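Local coordinates for regulatory protein YycH-like domain-containing protein (Eubacterium rectale, PDB 5COZ), which is of unknown function but, as a predicted lipoprotein with a domain resembling the regulatory protein YycH, probably acts at the cell envelope, at residues 51-56 and 217-222; 82-87 and 116-121; 93-98 and 110-115; 185-190 and 212-217. One frame throughout, in Å; residues are numbered along the deposited sequence.

Contact 1 of 4, residues 51-56 and 217-222; sequences IWDATS and FPDVYG
Trp52 and Phe217 make the apolar half of this contact. With CG of Trp52 beside its backbone N, anti to the carbonyl carbon (chi1 -51°), the indole CZ3 and CH2 meet Phe217 CD2 and CE2, Trp52 CZ3 lying 3.5 Å from Phe217 CD2 and the planes set obliquely at 61°. A wide, flat side chain reaches from loop to strand, and an alanine here would probably leave Phe217 CD2 and CE2 without their neighbour and Ser302 without the indole N-H.

Between backbones, Asp53 N donates a hydrogen bond to Gly222 O at 2.9 Å. Gly222 has a positive phi (76°), and a CB would run into Asp53 O, so glycine suits.

Asp53 OD2 and Asp219 OD2, like charges, lie 4.0 Å apart. Water 1, 2.6 Å from each, can donate to either, though more acceptors surround it than it has protons; this would probably ease the repulsion. Asp53 OD2 also accepts from Glu185 N. A second water links Thr55 N to Tyr221 O.

The type II' turn Ile51-Ala54, between strands 43-50 and 58-66, meets the end of strand 211-220; strand 223-224 lies against Trp52 and Ala54, and Leu303 of strand 295-311 touches Ala54.

Contact 2 of 4, residues 82-87 and 116-121; sequences KLAKAI and DSIAIR
Ile118 is the main bump on the strand, and it fits between Leu83, Ala84 and Ile87 of the helix. Its CD1 reaches the helix backbone itself, 3.6 Å from Ala84 N, and lies 3.8 Å from Ala84 CB. Alanine suits that position, since its short side chain lets the isoleucine tip come close to the helix. Ile118 CG1 is met by Ile87 CD1 at 4.2 Å.

The other branch, Ile118 CG2, is anti to the backbone N and meets Leu83 CD1 at 3.9 Å. The same leucine methyl also touches Ile120 CD1 at 4.2 Å, so Leu83 bridges two isoleucines that point to the helix from the same face of the strand. Ile87 plays the corresponding part further along: its CD1 rests 3.9 Å from Ser117 O and also reaches Asp116 CB. Branched aliphatic residues are well suited to such a surface, their side chains being broad and without polar atoms to satisfy.

The 82-87 segment of helix 73-87 runs at 153° to strand 116-120, with axes 9.4 Å apart at closest approach. It packs on the sheet here, its Leu83 and Ile87 also touching Ala127 of strand 125-128 and Leu83 reaching Leu256 and Ile258 of strand 252-258.

Contact 3 of 4, residues 93-98 and 110-115; sequences VCVQSH and DNNYTQ
This is the open end of a beta hairpin, where strand 95-101 begins and its partner 104-111 finishes. Val95 and Asp110 form an antiparallel hydrogen-bonded pair: Val95 N donates to Asp110 O and Asp110 N returns the bond to Val95 O, both at 2.9 Å. Cys94 CA adds a CA-H...O contact to the same Asp110 O.

Beyond the pair the second strand gives way to a turn, and Asn111 shapes it. Its CG is anti to the backbone N (chi1 -178°), and OD1 accepts from Tyr113 N at 3.1 Å, which makes an Asx turn; Thr114 N adds a weak bond to the same oxygen. The amide also serves the contact across the hairpin, for Asn111 ND2 lies 3.5 Å from Val93 CG2. Asparagine suits the place because its short side chain carries an acceptor back to the following backbone. An alanine here would probably leave Tyr113 N without its acceptor, set the turn freer to move and take away the amide beside the Val93 methyl.

The rest lies near the surface. Val95 CG2 comes to Asn112 OD1 at 3.8 Å, the two side chains crossing at about a right angle, and the Tyr113 ring approaches Val93 CB loosely. Water 3 ties Val93 O to Asn112 N. On the side of the pair where Val95 and Asp110 point, water 4 donates to Val95 O and to Asp110 OD2, and accepts a hydrogen bond from Ser97 OG at 2.7 Å.

Contact 4 of 4, residues 185-190 and 212-217; sequences EKNELY and YVFFMF
Leu189 CD1 sits over the centre of the Phe214 ring, 3.6 Å from its centroid, a CH-pi contact; CG of Leu189 is anti to the backbone N (chi1 175°), and its methyl extends from there over the ring. At the edge of that ring, in its plane, Asn187 OD1 comes within 3.5 Å of Phe214 CD2, where an oxygen meets the faintly positive ring hydrogens; Asn187 ND2 is hydrogen-bonded to Glu169 OE2. The Phe215 ring takes the edge of Tyr190 on one face, Tyr190 CE2 standing over its centre and 3.8 Å from Phe215 CG, with the planes at 55°. Phe217 turns its edge to Lys186 O and to the Glu188 side chain, whose carboxylate plane is 79° from the ring.

These groups belong to an antiparallel pairing of strands 188-192 and 211-220. Glu188 with Phe215 and Tyr190 with Val213 are hydrogen-bonded pairs, each closed by two N-H...O=C bonds, and Leu189 with Phe214 is the non-hydrogen-bonded pair between them. Leu189 and Phe214 face helix 165-178, where apolar side chains suit the packing against Ala165 and Ala168. Glu188, Tyr190, Val213 and Phe215 occupy the other face.

There Tyr190 OH donates to Glu188 OE1 at 2.6 Å, meeting it from above the carboxylate plane. OE2 of Glu188 has a salt bridge to Arg227, so the buried carboxylate is held at both oxygens, and the nearby positive charge would probably favour its ionised form. Beyond the paired residues, water 5 donates to Lys186 O at 2.7 Å and accepts from Phe217 N.

From the N terminus, the turn at 51-56 comes first and opens the longest loop, which contact 1 closes only at 217-222. The other three contacts lie within it. Contact 2 opens next, at the end of helix 73-87, and encloses contact 3, which closes its hairpin just before strand 116-120 follows; the two touch through a probable hydrogen bond from Asn111 N to Asp116 O. Contact 4 comes afterwards in series, pairing strands 188-192 and 211-220, and shares Phe217 with contact 1. Contacts 2, 3 and 4 thus build on one antiparallel sheet, while contact 1 ties its strand 211-220 to the loop between two strands of the mixed sheet.

Contact 1 of 4, residues 51-56 and 217-222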
# COMPACT_ATOMS: atom_id res chain seq x y z
N ILE A 51 4.97 12.69 -2.95
CA ILE A 51 5.41 13.32 -1.70
C ILE A 51 4.19 13.46 -0.76
O ILE A 51 4.31 14.02 0.33
CB ILE A 51 6.24 14.63 -1.87
CG1 ILE A 51 5.53 15.71 -2.71
CG2 ILE A 51 7.58 14.25 -2.50
CD1 ILE A 51 4.52 16.55 -1.92
N TRP A 52 3.02 12.98 -1.22
CA TRP A 52 1.83 12.81 -0.38
C TRP A 52 1.45 14.16 0.24
O TRP A 52 1.39 15.14 -0.50
CB TRP A 52 2.10 11.69 0.65
CG TRP A 52 2.60 10.43 -0.01
CD1 TRP A 52 3.90 10.00 -0.08
CD2 TRP A 52 1.81 9.44 -0.69
NE1 TRP A 52 3.96 8.80 -0.77
CE2 TRP A 52 2.69 8.45 -1.17
CE3 TRP A 52 0.44 9.35 -1.02
CZ2 TRP A 52 2.25 7.34 -1.91
CZ3 TRP A 52 -0.00 8.25 -1.74
CH2 TRP A 52 0.90 7.28 -2.21
N ASP A 53 1.21 14.21 1.56
CA ASP A 53 0.79 15.46 2.18
C ASP A 53 1.93 16.12 2.97
O ASP A 53 1.67 16.97 3.83
CB ASP A 53 -0.43 15.19 3.08
CG ASP A 53 -1.62 14.63 2.31
OD1 ASP A 53 -1.74 14.91 1.11
OD2 ASP A 53 -2.42 13.90 2.92
N ALA A 54 3.20 15.82 2.61
CA ALA A 54 4.33 16.46 3.27
C ALA A 54 4.32 17.97 3.01
O ALA A 54 4.06 18.38 1.88
CB ALA A 54 5.62 15.86 2.74
N THR A 55 4.54 18.77 4.06
CA THR A 55 4.45 20.22 3.90
C THR A 55 5.80 20.87 3.64
O THR A 55 5.85 22.05 3.28
CB THR A 55 3.79 20.87 5.11
OG1 THR A 55 4.56 20.57 6.27
CG2 THR A 55 2.34 20.43 5.32
N SER A 56 6.89 20.11 3.81
CA SER A 56 8.22 20.64 3.57
C SER A 56 9.21 19.50 3.56
O SER A 56 8.83 18.35 3.78
CB SER A 56 8.61 21.67 4.63
OG SER A 56 9.02 21.03 5.82
N PHE A 217 -3.73 5.21 2.37
CA PHE A 217 -2.46 5.04 3.02
C PHE A 217 -2.37 5.72 4.37
O PHE A 217 -2.19 6.92 4.46
CB PHE A 217 -1.35 5.56 2.07
CG PHE A 217 -1.44 4.93 0.69
CD1 PHE A 217 -1.12 3.59 0.51
CD2 PHE A 217 -1.97 5.64 -0.38
CE1 PHE A 217 -1.28 2.98 -0.74
CE2 PHE A 217 -2.12 5.04 -1.64
CZ PHE A 217 -1.75 3.72 -1.82
N PRO A 218 -2.51 4.92 5.45
CA PRO A 218 -2.37 5.47 6.82
C PRO A 218 -1.07 6.27 6.94
O PRO A 218 -0.01 5.83 6.47
CB PRO A 218 -2.34 4.22 7.70
CG PRO A 218 -3.25 3.26 6.93
CD PRO A 218 -2.83 3.48 5.48
N ASP A 219 -1.17 7.47 7.54
CA ASP A 219 -0.01 8.32 7.57
C ASP A 219 0.14 9.06 8.89
O ASP A 219 -0.71 8.97 9.77
CB ASP A 219 -0.13 9.35 6.41
CG ASP A 219 -1.20 10.42 6.49
OD1 ASP A 219 -2.21 10.23 7.22
OD2 ASP A 219 -1.06 11.45 5.78
N VAL A 220 1.26 9.79 9.01
CA VAL A 220 1.53 10.65 10.16
C VAL A 220 2.39 11.78 9.59
O VAL A 220 3.21 11.54 8.70
CB VAL A 220 2.15 9.86 11.36
CG1 VAL A 220 3.53 9.30 11.05
CG2 VAL A 220 2.17 10.71 12.63
N TYR A 221 2.11 13.03 9.99
CA TYR A 221 2.80 14.22 9.44
C TYR A 221 2.71 14.23 7.90
O TYR A 221 3.63 14.71 7.21
CB TYR A 221 4.24 14.33 9.94
CG TYR A 221 4.26 14.50 11.45
CD1 TYR A 221 3.76 15.66 12.04
CD2 TYR A 221 4.71 13.48 12.28
CE1 TYR A 221 3.69 15.79 13.42
CE2 TYR A 221 4.68 13.61 13.66
CZ TYR A 221 4.17 14.77 14.23
OH TYR A 221 4.11 14.88 15.59
N GLY A 222 1.59 13.73 7.39
CA GLY A 222 1.33 13.73 5.95
C GLY A 222 2.08 12.71 5.12
O GLY A 222 1.92 12.70 3.90
O HOH W 1 -2.58 13.59 5.47
O HOH W 2 4.61 17.18 6.60

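Contact 2 of 4, residues 82-87 and 116-121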
# COMPACT_ATOMS: atom_id res chain seq x y z
N LYS A 82 -17.74 -0.64 14.04
CA LYS A 82 -17.49 0.24 12.89
C LYS A 82 -17.37 -0.61 11.62
O LYS A 82 -17.96 -0.25 10.60
CB LYS A 82 -16.25 1.07 13.10
CG LYS A 82 -16.40 2.08 14.23
CD LYS A 82 -15.06 2.75 14.48
CE LYS A 82 -15.12 3.83 15.54
NZ LYS A 82 -15.18 3.26 16.90
N LEU A 83 -16.68 -1.76 11.70
CA LEU A 83 -16.56 -2.65 10.54
C LEU A 83 -17.90 -3.26 10.16
O LEU A 83 -18.19 -3.40 8.97
CB LEU A 83 -15.55 -3.76 10.80
CG LEU A 83 -14.11 -3.28 10.98
CD1 LEU A 83 -13.24 -4.41 11.47
CD2 LEU A 83 -13.54 -2.70 9.67
N ALA A 84 -18.74 -3.63 11.16
CA ALA A 84 -20.06 -4.19 10.91
C ALA A 84 -20.96 -3.16 10.22
O ALA A 84 -21.72 -3.54 9.33
CB ALA A 84 -20.70 -4.66 12.23
N LYS A 85 -20.85 -1.86 10.60
CA LYS A 85 -21.63 -0.79 9.94
C LYS A 85 -21.23 -0.70 8.46
O LYS A 85 -22.08 -0.69 7.56
CB LYS A 85 -21.40 0.56 10.65
CG LYS A 85 -22.25 1.70 10.08
CD LYS A 85 -21.67 3.06 10.46
CE LYS A 85 -22.39 4.23 9.81
NZ LYS A 85 -22.07 4.36 8.36
N ALA A 86 -19.91 -0.72 8.20
CA ALA A 86 -19.38 -0.62 6.84
C ALA A 86 -19.91 -1.73 5.91
O ALA A 86 -20.35 -1.41 4.80
CB ALA A 86 -17.86 -0.66 6.89
N ILE A 87 -19.88 -3.01 6.32
CA ILE A 87 -20.31 -4.11 5.44
C ILE A 87 -21.79 -4.48 5.63
O ILE A 87 -22.24 -5.45 5.04
CB ILE A 87 -19.40 -5.37 5.57
CG1 ILE A 87 -19.48 -6.01 6.99
CG2 ILE A 87 -17.96 -5.05 5.15
CD1 ILE A 87 -19.01 -7.47 7.04
N ASP A 116 -20.91 -13.52 5.56
CA ASP A 116 -20.22 -12.27 5.91
C ASP A 116 -19.35 -12.54 7.14
O ASP A 116 -19.71 -13.37 7.98
CB ASP A 116 -21.22 -11.15 6.25
CG ASP A 116 -22.18 -10.75 5.15
OD1 ASP A 116 -21.77 -10.70 4.00
OD2 ASP A 116 -23.35 -10.47 5.47
N SER A 117 -18.21 -11.85 7.25
CA SER A 117 -17.38 -12.08 8.42
C SER A 117 -16.55 -10.88 8.79
O SER A 117 -16.25 -10.02 7.96
CB SER A 117 -16.44 -13.27 8.21
OG SER A 117 -15.42 -12.98 7.28
N ILE A 118 -16.20 -10.82 10.08
CA ILE A 118 -15.27 -9.86 10.64
C ILE A 118 -14.22 -10.64 11.41
O ILE A 118 -14.58 -11.55 12.17
CB ILE A 118 -15.96 -8.79 11.51
CG1 ILE A 118 -16.98 -7.97 10.70
CG2 ILE A 118 -14.90 -7.88 12.22
CD1 ILE A 118 -17.84 -7.07 11.58
N ALA A 119 -12.93 -10.32 11.24
CA ALA A 119 -11.88 -10.97 11.99
C ALA A 119 -10.94 -9.90 12.47
O ALA A 119 -10.45 -9.11 11.65
CB ALA A 119 -11.13 -11.97 11.11
N ILE A 120 -10.66 -9.87 13.78
CA ILE A 120 -9.76 -8.87 14.31
C ILE A 120 -8.65 -9.58 15.10
O ILE A 120 -8.95 -10.37 15.98
CB ILE A 120 -10.48 -7.80 15.17
CG1 ILE A 120 -11.59 -7.12 14.36
CG2 ILE A 120 -9.47 -6.77 15.73
CD1 ILE A 120 -12.51 -6.22 15.22
N ARG A 121 -7.39 -9.27 14.76
CA ARG A 121 -6.20 -9.81 15.42
C ARG A 121 -5.42 -8.64 16.03
O ARG A 121 -5.86 -7.49 15.94
CB ARG A 121 -5.31 -10.56 14.39
CG ARG A 121 -5.83 -11.89 13.89
CD ARG A 121 -4.89 -12.50 12.85
NE ARG A 121 -3.67 -13.05 13.46
CZ ARG A 121 -2.49 -12.44 13.47
NH1 ARG A 121 -2.34 -11.25 12.90
NH2 ARG A 121 -1.44 -13.02 14.05

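Contact 3 of 4, residues 93-98 and 110-115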
# COMPACT_ATOMS: atom_id res chain seq x y z
N VAL A 93 -27.75 -12.00 14.19
CA VAL A 93 -27.62 -13.41 13.81
C VAL A 93 -26.16 -13.90 13.77
O VAL A 93 -25.93 -15.09 13.54
CB VAL A 93 -28.34 -13.73 12.47
CG1 VAL A 93 -29.86 -13.61 12.62
CG2 VAL A 93 -27.84 -12.87 11.33
N CYS A 94 -25.19 -13.01 13.98
CA CYS A 94 -23.77 -13.36 13.99
C CYS A 94 -23.39 -14.24 15.14
O CYS A 94 -23.99 -14.10 16.22
CB CYS A 94 -22.93 -12.10 14.01
SG CYS A 94 -22.72 -11.38 12.39
N VAL A 95 -22.37 -15.08 14.95
CA VAL A 95 -21.77 -15.92 15.97
C VAL A 95 -20.37 -15.40 16.24
O VAL A 95 -19.55 -15.27 15.32
CB VAL A 95 -21.75 -17.42 15.57
CG1 VAL A 95 -21.10 -18.28 16.65
CG2 VAL A 95 -23.17 -17.93 15.29
N GLN A 96 -20.09 -15.10 17.51
CA GLN A 96 -18.79 -14.65 17.93
C GLN A 96 -17.93 -15.86 18.30
O GLN A 96 -18.42 -16.83 18.90
CB GLN A 96 -18.93 -13.67 19.12
CG GLN A 96 -17.63 -13.04 19.66
CD GLN A 96 -16.87 -13.84 20.73
OE1 GLN A 96 -17.09 -15.04 20.95
NE2 GLN A 96 -15.98 -13.17 21.45
N SER A 97 -16.65 -15.79 17.99
CA SER A 97 -15.66 -16.76 18.47
C SER A 97 -14.38 -16.04 18.80
O SER A 97 -14.16 -14.89 18.39
CB SER A 97 -15.44 -17.93 17.51
OG SER A 97 -15.16 -17.50 16.20
N HIS A 98 -13.56 -16.66 19.65
CA HIS A 98 -12.33 -16.08 20.13
C HIS A 98 -11.27 -17.16 20.39
O HIS A 98 -11.59 -18.24 20.89
CB HIS A 98 -12.63 -15.31 21.44
CG HIS A 98 -11.41 -14.93 22.21
ND1 HIS A 98 -11.05 -15.63 23.36
CD2 HIS A 98 -10.47 -13.99 21.95
CE1 HIS A 98 -9.93 -15.06 23.78
NE2 HIS A 98 -9.53 -14.09 22.95
N ASP A 110 -19.12 -14.20 12.63
CA ASP A 110 -19.52 -14.79 11.37
C ASP A 110 -21.02 -14.88 11.23
O ASP A 110 -21.71 -15.28 12.17
CB ASP A 110 -18.92 -16.22 11.29
CG ASP A 110 -17.42 -16.21 11.10
OD1 ASP A 110 -16.97 -15.99 9.96
OD2 ASP A 110 -16.70 -16.36 12.11
N ASN A 111 -21.52 -14.52 10.05
CA ASN A 111 -22.92 -14.73 9.72
C ASN A 111 -22.89 -15.95 8.83
O ASN A 111 -22.47 -15.88 7.68
CB ASN A 111 -23.56 -13.50 9.08
CG ASN A 111 -25.02 -13.70 8.78
OD1 ASN A 111 -25.52 -14.82 8.71
ND2 ASN A 111 -25.73 -12.61 8.56
N ASN A 112 -23.25 -17.11 9.39
CA ASN A 112 -23.17 -18.36 8.65
C ASN A 112 -24.26 -18.49 7.55
O ASN A 112 -24.10 -19.32 6.65
CB ASN A 112 -23.23 -19.54 9.62
CG ASN A 112 -22.13 -19.50 10.67
OD1 ASN A 112 -22.39 -19.35 11.87
ND2 ASN A 112 -20.87 -19.57 10.24
N TYR A 113 -25.29 -17.64 7.55
CA TYR A 113 -26.30 -17.68 6.49
C TYR A 113 -25.80 -16.94 5.23
O TYR A 113 -25.91 -17.46 4.12
CB TYR A 113 -27.63 -17.07 6.95
CG TYR A 113 -28.23 -17.73 8.18
CD1 TYR A 113 -29.05 -18.85 8.07
CD2 TYR A 113 -28.03 -17.19 9.45
CE1 TYR A 113 -29.62 -19.44 9.19
CE2 TYR A 113 -28.59 -17.78 10.58
CZ TYR A 113 -29.39 -18.90 10.45
OH TYR A 113 -29.95 -19.49 11.56
N THR A 114 -25.25 -15.72 5.41
CA THR A 114 -24.79 -14.86 4.30
C THR A 114 -23.32 -15.05 3.95
O THR A 114 -22.91 -14.67 2.86
CB THR A 114 -25.02 -13.40 4.66
OG1 THR A 114 -24.19 -13.07 5.78
CG2 THR A 114 -26.48 -13.09 4.96
N GLN A 115 -22.53 -15.61 4.87
CA GLN A 115 -21.09 -15.85 4.74
C GLN A 115 -20.31 -14.53 4.92
O GLN A 115 -19.15 -14.47 4.51
CB GLN A 115 -20.71 -16.58 3.42
CG GLN A 115 -21.41 -17.93 3.24
CD GLN A 115 -20.47 -19.08 3.46
OE1 GLN A 115 -20.18 -19.47 4.60
NE2 GLN A 115 -20.00 -19.67 2.37
O HOH W 3 -24.86 -16.98 11.88
O HOH W 4 -17.39 -16.93 14.75

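Contact 4 of 4, residues 185-190 and 212-217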
# COMPACT_ATOMS: atom_id res chain seq x y z
N GLU A 185 -4.26 12.24 1.45
CA GLU A 185 -5.32 12.68 0.57
C GLU A 185 -5.34 11.85 -0.71
O GLU A 185 -6.43 11.52 -1.20
CB GLU A 185 -5.16 14.17 0.23
CG GLU A 185 -5.32 15.06 1.45
CD GLU A 185 -5.37 16.56 1.22
OE1 GLU A 185 -5.57 17.00 0.06
OE2 GLU A 185 -5.24 17.30 2.22
N LYS A 186 -4.16 11.47 -1.24
CA LYS A 186 -4.09 10.64 -2.43
C LYS A 186 -4.36 9.18 -2.10
O LYS A 186 -3.75 8.60 -1.19
CB LYS A 186 -2.73 10.78 -3.13
CG LYS A 186 -2.59 9.86 -4.36
CD LYS A 186 -1.27 10.03 -5.06
CE LYS A 186 -1.15 9.02 -6.20
NZ LYS A 186 0.01 9.38 -7.10
N ASN A 187 -5.28 8.58 -2.84
CA ASN A 187 -5.53 7.16 -2.77
C ASN A 187 -5.40 6.60 -4.19
O ASN A 187 -5.25 7.37 -5.16
CB ASN A 187 -6.90 6.85 -2.13
CG ASN A 187 -8.00 7.66 -2.70
OD1 ASN A 187 -8.34 7.49 -3.87
ND2 ASN A 187 -8.54 8.60 -1.92
N GLU A 188 -5.33 5.30 -4.30
CA GLU A 188 -5.25 4.61 -5.58
C GLU A 188 -6.54 3.85 -5.79
O GLU A 188 -7.05 3.24 -4.85
CB GLU A 188 -4.05 3.64 -5.62
CG GLU A 188 -2.72 4.37 -5.56
CD GLU A 188 -1.53 3.45 -5.38
OE1 GLU A 188 -1.71 2.24 -5.11
OE2 GLU A 188 -0.39 3.98 -5.47
N LEU A 189 -7.05 3.88 -7.00
CA LEU A 189 -8.29 3.20 -7.32
C LEU A 189 -8.06 2.11 -8.36
O LEU A 189 -7.56 2.38 -9.46
CB LEU A 189 -9.32 4.24 -7.82
CG LEU A 189 -10.67 3.65 -8.30
CD1 LEU A 189 -11.35 2.81 -7.22
CD2 LEU A 189 -11.61 4.75 -8.73
N TYR A 190 -8.57 0.91 -8.05
CA TYR A 190 -8.51 -0.26 -8.94
C TYR A 190 -9.91 -0.64 -9.32
O TYR A 190 -10.82 -0.65 -8.48
CB TYR A 190 -7.76 -1.41 -8.21
CG TYR A 190 -6.36 -0.97 -7.82
CD1 TYR A 190 -5.32 -1.00 -8.74
CD2 TYR A 190 -6.11 -0.40 -6.58
CE1 TYR A 190 -4.07 -0.48 -8.45
CE2 TYR A 190 -4.84 0.10 -6.25
CZ TYR A 190 -3.84 0.08 -7.20
OH TYR A 190 -2.58 0.56 -6.94
N TYR A 212 -15.19 -1.64 -7.02
CA TYR A 212 -14.10 -0.67 -6.92
C TYR A 212 -13.23 -1.06 -5.74
O TYR A 212 -13.79 -1.41 -4.69
CB TYR A 212 -14.63 0.73 -6.61
CG TYR A 212 -15.32 1.47 -7.72
CD1 TYR A 212 -14.63 1.82 -8.88
CD2 TYR A 212 -16.63 1.90 -7.58
CE1 TYR A 212 -15.24 2.58 -9.88
CE2 TYR A 212 -17.24 2.68 -8.56
CZ TYR A 212 -16.54 3.03 -9.70
OH TYR A 212 -17.16 3.78 -10.68
N VAL A 213 -11.92 -0.96 -5.85
CA VAL A 213 -11.02 -1.21 -4.71
C VAL A 213 -10.16 0.02 -4.52
O VAL A 213 -9.38 0.38 -5.41
CB VAL A 213 -10.14 -2.46 -4.89
CG1 VAL A 213 -9.12 -2.59 -3.75
CG2 VAL A 213 -10.99 -3.72 -4.98
N PHE A 214 -10.29 0.66 -3.35
CA PHE A 214 -9.39 1.75 -3.02
C PHE A 214 -8.29 1.29 -2.13
O PHE A 214 -8.52 0.51 -1.21
CB PHE A 214 -10.13 2.86 -2.26
CG PHE A 214 -11.05 3.63 -3.17
CD1 PHE A 214 -12.36 3.21 -3.37
CD2 PHE A 214 -10.62 4.80 -3.76
CE1 PHE A 214 -13.22 3.94 -4.21
CE2 PHE A 214 -11.46 5.52 -4.63
CZ PHE A 214 -12.76 5.08 -4.84
N PHE A 215 -7.08 1.81 -2.38
CA PHE A 215 -5.97 1.72 -1.46
C PHE A 215 -5.80 3.08 -0.87
O PHE A 215 -5.54 4.03 -1.59
CB PHE A 215 -4.63 1.29 -2.10
CG PHE A 215 -4.42 -0.16 -2.44
CD1 PHE A 215 -5.49 -1.06 -2.46
CD2 PHE A 215 -3.15 -0.63 -2.74
CE1 PHE A 215 -5.28 -2.41 -2.84
CE2 PHE A 215 -2.94 -1.98 -3.07
CZ PHE A 215 -4.00 -2.85 -3.12
N MSE A 216 -5.96 3.16 0.45
CA MSE A 216 -5.67 4.39 1.19
C MSE A 216 -4.46 4.14 2.03
O MSE A 216 -4.13 2.99 2.33
CB MSE A 216 -6.85 4.84 2.02
CG MSE A 216 -8.12 4.76 1.21
SE MSE A 216 -9.64 5.22 2.22
CE MSE A 216 -9.61 6.83 1.84
N PHE A 217 -3.73 5.21 2.37
CA PHE A 217 -2.46 5.04 3.02
C PHE A 217 -2.37 5.72 4.37
O PHE A 217 -2.19 6.92 4.46
CB PHE A 217 -1.35 5.56 2.07
CG PHE A 217 -1.44 4.93 0.69
CD1 PHE A 217 -1.12 3.59 0.51
CD2 PHE A 217 -1.97 5.64 -0.38
CE1 PHE A 217 -1.28 2.98 -0.74
CE2 PHE A 217 -2.12 5.04 -1.64
CZ PHE A 217 -1.75 3.72 -1.82
O HOH W 5 -4.66 7.56 1.14